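PDB 4JZA: uncharacterized protein from Legionella longbeachae NSW150, which probably hydrolyses the 3-phosphate of phosphatidylinositol 3-phosphate, acting as a phosphoinositide phosphatase on lipids of the infected host cell. Local coordinates for residues A[391-403]-A[447-461]. Sequence-based numbering, arbitrary orientation.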
loop_
_atom_site.group_PDB
_atom_site.type_symbol
_atom_site.label_atom_id
_atom_site.label_comp_id
_atom_site.label_asym_id
_atom_site.label_seq_id
_atom_site.Cartn_x
_atom_site.Cartn_y
_atom_site.Cartn_z
ATOM N N GLN A 391 -4.436 13.428 -12.055
ATOM C CA GLN A 391 -5.515 12.603 -11.594
ATOM C C GLN A 391 -6.173 11.985 -12.792
ATOM O O GLN A 391 -6.588 10.821 -12.763
ATOM C CB GLN A 391 -6.490 13.453 -10.791
ATOM C CG GLN A 391 -6.758 12.862 -9.439
ATOM C CD GLN A 391 -7.344 13.823 -8.455
ATOM O OE1 GLN A 391 -6.753 14.855 -8.179
ATOM N NE2 GLN A 391 -8.498 13.468 -7.879
ATOM N N GLN A 392 -6.222 12.771 -13.867
ATOM C CA GLN A 392 -6.791 12.347 -15.146
ATOM C C GLN A 392 -5.843 11.486 -15.990
ATOM O O GLN A 392 -6.282 10.712 -16.824
ATOM C CB GLN A 392 -7.214 13.573 -15.961
ATOM C CG GLN A 392 -8.356 14.360 -15.328
ATOM C CD GLN A 392 -8.782 15.602 -16.140
ATOM O OE1 GLN A 392 -9.482 16.472 -15.626
ATOM N NE2 GLN A 392 -8.368 15.680 -17.407
ATOM N N ARG A 393 -4.545 11.670 -15.854
ATOM C CA ARG A 393 -3.630 10.820 -16.593
ATOM C C ARG A 393 -3.830 9.404 -16.061
ATOM O O ARG A 393 -3.853 8.477 -16.845
ATOM C CB ARG A 393 -2.180 11.289 -16.440
ATOM C CG ARG A 393 -1.109 10.282 -16.803
ATOM C CD ARG A 393 -1.131 9.952 -18.259
ATOM N NE ARG A 393 -0.247 8.817 -18.500
ATOM C CZ ARG A 393 1.066 8.895 -18.596
ATOM N NH1 ARG A 393 1.674 10.070 -18.499
ATOM N NH2 ARG A 393 1.776 7.803 -18.837
ATOM N N HIS A 394 -3.988 9.249 -14.736
ATOM C CA HIS A 394 -4.339 7.960 -14.120
ATOM C C HIS A 394 -5.664 7.355 -14.632
ATOM O O HIS A 394 -5.699 6.200 -15.092
ATOM C CB HIS A 394 -4.376 8.088 -12.593
ATOM C CG HIS A 394 -3.029 8.158 -11.967
ATOM N ND1 HIS A 394 -2.492 7.110 -11.259
ATOM C CD2 HIS A 394 -2.092 9.134 -11.963
ATOM C CE1 HIS A 394 -1.290 7.447 -10.823
ATOM N NE2 HIS A 394 -1.018 8.667 -11.243
ATOM N N SER A 395 -6.753 8.112 -14.539
ATOM C CA SER A 395 -8.023 7.571 -14.963
ATOM C C SER A 395 -8.049 7.302 -16.460
ATOM O O SER A 395 -8.468 6.232 -16.903
ATOM C CB SER A 395 -9.178 8.452 -14.499
ATOM O OG SER A 395 -9.140 9.719 -15.111
ATOM N N ASP A 396 -7.534 8.222 -17.260
ATOM C CA ASP A 396 -7.539 8.010 -18.726
ATOM C C ASP A 396 -6.708 6.795 -19.092
ATOM O O ASP A 396 -7.157 5.893 -19.806
ATOM C CB ASP A 396 -6.932 9.202 -19.516
ATOM C CG ASP A 396 -7.786 10.493 -19.500
ATOM O OD1 ASP A 396 -9.037 10.457 -19.393
ATOM O OD2 ASP A 396 -7.148 11.565 -19.627
ATOM N N SER A 397 -5.463 6.817 -18.644
ATOM C CA SER A 397 -4.519 5.802 -19.014
ATOM C C SER A 397 -5.012 4.466 -18.553
ATOM O O SER A 397 -4.857 3.482 -19.274
ATOM C CB SER A 397 -3.104 6.087 -18.467
ATOM O OG SER A 397 -2.359 7.033 -19.266
ATOM N N ASN A 398 -5.629 4.424 -17.376
ATOM C CA ASN A 398 -6.155 3.151 -16.816
ATOM C C ASN A 398 -7.425 2.680 -17.534
ATOM O O ASN A 398 -7.589 1.499 -17.864
ATOM C CB ASN A 398 -6.415 3.256 -15.295
ATOM C CG ASN A 398 -5.143 3.207 -14.476
ATOM O OD1 ASN A 398 -4.100 2.740 -14.939
ATOM N ND2 ASN A 398 -5.213 3.711 -13.261
ATOM N N LEU A 399 -8.316 3.612 -17.811
ATOM C CA LEU A 399 -9.475 3.261 -18.613
ATOM C C LEU A 399 -9.057 2.661 -19.975
ATOM O O LEU A 399 -9.580 1.637 -20.358
ATOM C CB LEU A 399 -10.364 4.474 -18.812
ATOM C CG LEU A 399 -11.582 4.268 -19.686
ATOM C CD1 LEU A 399 -12.447 3.119 -19.122
ATOM C CD2 LEU A 399 -12.345 5.603 -19.746
ATOM N N ALA A 400 -8.117 3.293 -20.686
ATOM C CA ALA A 400 -7.628 2.767 -21.974
ATOM C C ALA A 400 -7.034 1.387 -21.804
ATOM O O ALA A 400 -7.205 0.531 -22.652
ATOM C CB ALA A 400 -6.587 3.695 -22.602
ATOM N N LYS A 401 -6.315 1.145 -20.720
ATOM C CA LYS A 401 -5.604 -0.113 -20.650
ATOM C C LYS A 401 -6.599 -1.260 -20.397
ATOM O O LYS A 401 -6.453 -2.384 -20.865
ATOM C CB LYS A 401 -4.586 -0.027 -19.564
ATOM C CG LYS A 401 -3.750 -1.259 -19.484
ATOM C CD LYS A 401 -3.065 -1.559 -20.791
ATOM C CE LYS A 401 -2.035 -2.642 -20.549
ATOM N NZ LYS A 401 -1.318 -3.024 -21.810
ATOM N N VAL A 402 -7.648 -0.910 -19.699
ATOM C CA VAL A 402 -8.628 -1.847 -19.192
ATOM C C VAL A 402 -9.673 -2.183 -20.305
ATOM O O VAL A 402 -10.354 -3.232 -20.291
ATOM C CB VAL A 402 -9.160 -1.238 -17.830
ATOM C CG1 VAL A 402 -10.653 -1.177 -17.699
ATOM C CG2 VAL A 402 -8.485 -1.907 -16.637
HETATM N N MSE A 403 -9.752 -1.312 -21.304
HETATM C CA MSE A 403 -10.555 -1.566 -22.485
HETATM C C MSE A 403 -9.727 -2.200 -23.583
HETATM O O MSE A 403 -10.232 -2.441 -24.684
HETATM C CB MSE A 403 -11.119 -0.237 -22.950
HETATM C CG MSE A 403 -12.036 0.373 -21.903
HETATM SE SE MSE A 403 -13.715 -0.644 -21.831
HETATM C CE MSE A 403 -14.035 -0.748 -19.907
ATOM N N LEU A 447 -14.616 10.613 -10.874
ATOM C CA LEU A 447 -13.415 10.533 -11.697
ATOM C C LEU A 447 -13.583 9.549 -12.828
ATOM O O LEU A 447 -13.092 9.803 -13.931
ATOM C CB LEU A 447 -12.190 10.165 -10.872
ATOM C CG LEU A 447 -11.746 11.377 -10.060
ATOM C CD1 LEU A 447 -10.900 10.941 -8.872
ATOM C CD2 LEU A 447 -11.022 12.433 -10.905
ATOM N N ALA A 448 -14.321 8.469 -12.585
ATOM C CA ALA A 448 -14.554 7.459 -13.632
ATOM C C ALA A 448 -15.577 7.885 -14.702
ATOM O O ALA A 448 -15.420 7.555 -15.887
ATOM C CB ALA A 448 -14.944 6.129 -13.005
ATOM N N ARG A 449 -16.601 8.619 -14.273
ATOM C CA ARG A 449 -17.589 9.206 -15.170
ATOM C C ARG A 449 -16.941 10.138 -16.125
ATOM O O ARG A 449 -17.186 10.068 -17.339
ATOM C CB ARG A 449 -18.613 9.994 -14.373
ATOM C CG ARG A 449 -19.565 9.125 -13.572
ATOM C CD ARG A 449 -20.767 8.728 -14.414
ATOM N NE ARG A 449 -21.421 7.533 -13.909
ATOM C CZ ARG A 449 -22.467 6.962 -14.487
ATOM N NH1 ARG A 449 -22.966 7.461 -15.609
ATOM N NH2 ARG A 449 -22.982 5.860 -13.962
ATOM N N SER A 450 -16.121 11.033 -15.579
ATOM C CA SER A 450 -15.395 12.002 -16.396
ATOM C C SER A 450 -14.537 11.294 -17.432
ATOM O O SER A 450 -14.555 11.668 -18.593
ATOM C CB SER A 450 -14.492 12.880 -15.539
ATOM O OG SER A 450 -15.237 13.666 -14.622
ATOM N N ALA A 451 -13.805 10.267 -17.008
ATOM C CA ALA A 451 -12.914 9.546 -17.899
ATOM C C ALA A 451 -13.624 8.896 -19.066
ATOM O O ALA A 451 -13.133 8.947 -20.190
ATOM C CB ALA A 451 -12.148 8.495 -17.124
ATOM N N VAL A 452 -14.768 8.275 -18.785
ATOM C CA VAL A 452 -15.593 7.645 -19.813
ATOM C C VAL A 452 -16.138 8.707 -20.749
ATOM O O VAL A 452 -16.161 8.478 -21.935
ATOM C CB VAL A 452 -16.757 6.815 -19.208
ATOM C CG1 VAL A 452 -17.740 6.317 -20.270
ATOM C CG2 VAL A 452 -16.209 5.631 -18.430
ATOM N N GLU A 453 -16.577 9.847 -20.213
ATOM C CA GLU A 453 -16.960 11.011 -21.046
ATOM C C GLU A 453 -15.869 11.419 -22.028
ATOM O O GLU A 453 -16.157 11.661 -23.174
ATOM C CB GLU A 453 -17.341 12.259 -20.199
ATOM C CG GLU A 453 -18.838 12.566 -20.082
ATOM C CD GLU A 453 -19.486 12.912 -21.424
ATOM O OE1 GLU A 453 -20.597 12.399 -21.765
ATOM O OE2 GLU A 453 -18.858 13.698 -22.152
ATOM N N ARG A 454 -14.621 11.499 -21.585
ATOM C CA ARG A 454 -13.536 11.986 -22.449
ATOM C C ARG A 454 -13.213 11.007 -23.556
ATOM O O ARG A 454 -12.698 11.391 -24.607
ATOM C CB ARG A 454 -12.277 12.271 -21.643
ATOM C CG ARG A 454 -12.387 13.453 -20.693
ATOM C CD ARG A 454 -11.089 13.694 -19.961
ATOM N NE ARG A 454 -11.382 13.809 -18.545
ATOM C CZ ARG A 454 -10.985 12.947 -17.604
ATOM N NH1 ARG A 454 -10.217 11.906 -17.898
ATOM N NH2 ARG A 454 -11.332 13.149 -16.342
ATOM N N ARG A 455 -13.593 9.753 -23.320
ATOM C CA ARG A 455 -13.351 8.662 -24.227
ATOM C C ARG A 455 -14.584 8.429 -25.124
ATOM O O ARG A 455 -14.575 7.554 -26.005
ATOM C CB ARG A 455 -12.926 7.424 -23.403
ATOM C CG ARG A 455 -12.984 6.079 -24.103
ATOM C CD ARG A 455 -12.217 4.982 -23.401
ATOM N NE ARG A 455 -10.848 4.966 -23.898
ATOM C CZ ARG A 455 -10.318 4.086 -24.744
ATOM N NH1 ARG A 455 -11.027 3.087 -25.231
ATOM N NH2 ARG A 455 -9.042 4.212 -25.086
ATOM N N LYS A 456 -15.627 9.238 -24.969
ATOM C CA LYS A 456 -16.858 9.042 -25.757
ATOM C C LYS A 456 -16.570 8.962 -27.263
ATOM O O LYS A 456 -17.100 8.096 -27.945
ATOM C CB LYS A 456 -17.905 10.131 -25.469
ATOM C CG LYS A 456 -19.327 9.577 -25.384
ATOM C CD LYS A 456 -19.756 9.262 -23.949
ATOM C CE LYS A 456 -20.281 7.831 -23.759
ATOM N NZ LYS A 456 -21.201 7.678 -22.587
ATOM N N GLU A 457 -15.695 9.837 -27.750
ATOM C CA GLU A 457 -15.267 9.858 -29.155
ATOM C C GLU A 457 -14.737 8.523 -29.633
ATOM O O GLU A 457 -14.981 8.126 -30.741
ATOM C CB GLU A 457 -14.142 10.898 -29.355
ATOM C CG GLU A 457 -14.479 12.356 -29.014
ATOM C CD GLU A 457 -15.458 12.984 -29.994
ATOM O OE1 GLU A 457 -16.561 12.426 -30.187
ATOM O OE2 GLU A 457 -15.117 14.036 -30.583
ATOM N N THR A 458 -13.962 7.853 -28.801
ATOM C CA THR A 458 -13.242 6.653 -29.216
ATOM C C THR A 458 -14.070 5.388 -29.113
ATOM O O THR A 458 -13.907 4.468 -29.903
ATOM C CB THR A 458 -11.991 6.510 -28.330
ATOM O OG1 THR A 458 -11.219 7.718 -28.452
ATOM C CG2 THR A 458 -11.129 5.246 -28.686
ATOM N N GLN A 459 -14.960 5.341 -28.127
ATOM C CA GLN A 459 -15.639 4.092 -27.737
ATOM C C GLN A 459 -16.793 4.413 -26.825
ATOM O O GLN A 459 -16.688 5.225 -25.896
ATOM C CB GLN A 459 -14.640 3.226 -27.000
ATOM C CG GLN A 459 -15.163 1.977 -26.348
ATOM C CD GLN A 459 -14.011 1.089 -25.905
ATOM O OE1 GLN A 459 -13.001 1.587 -25.437
ATOM N NE2 GLN A 459 -14.144 -0.219 -26.077
ATOM N N SER A 460 -17.925 3.798 -27.063
ATOM C CA SER A 460 -18.996 4.075 -26.154
ATOM C C SER A 460 -18.998 2.931 -25.135
ATOM O O SER A 460 -18.769 1.748 -25.484
ATOM C CB SER A 460 -20.303 4.268 -26.881
ATOM O OG SER A 460 -21.145 3.254 -26.492
ATOM N N ILE A 461 -19.210 3.306 -23.870
ATOM C CA ILE A 461 -19.087 2.375 -22.747
ATOM C C ILE A 461 -20.315 2.429 -21.849
ATOM O O ILE A 461 -20.764 3.524 -21.454
ATOM C CB ILE A 461 -17.835 2.705 -21.900
ATOM C CG1 ILE A 461 -16.563 2.473 -22.727
ATOM C CG2 ILE A 461 -17.783 1.875 -20.609
ATOM C CD1 ILE A 461 -15.317 3.096 -22.122
#
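Arg-454 and Asp-396 form the salt bridge that ties helix 391-402 to helix 447-454; NH1 of Arg-454 is modelled 2.4 Å from OD1 of Asp-396, too short to be taken literally, so the exact length is doubtful. The contact is single-pronged: NH1 is the arginine nitrogen nearest the carboxylate, and the carboxylate and guanidinium planes stand 75° apart. Gln-392 lies flat over one guanidinium face, its amide only 10° from parallel. Its CG comes 3.4 Å from NH2 of Arg-454, while the opposite face rests on the arginine's own helix at Ser-450 O and Ala-451 CA. Ser-395 OG sits at the guanidinium edge, its hydroxyl giving a weak bond to Gln-392 O within its own helix.

Both segments pack on the mixed sheet of the alpha/beta fold as successive helices in a strand-helix-strand run: helix 388-402 leads into strand 412-416, and helix 441-454 into the edge strand 462-465. Their axes cross at -63°. Leu-399 packs between them, its CD2 reaching Ala-451 CB at 3.9 Å, and Leu-399, Val-452 and Ile-461 all touch Leu-414 of the sheet beneath.

A second arginine is served mainly from its own segment. With CG anti to the backbone N and a bend at chi3, Arg-455 lays CD against Leu-399 and sets NH2 3.5 Å from Ala-400 CB. Its NH1 is modelled close enough to Gln-459 OE1 for a hydrogen bond, though the distance is too short to be trusted in detail. Gln-459 completes its amide through NE2, which is hydrogen-bonded to Ser-406.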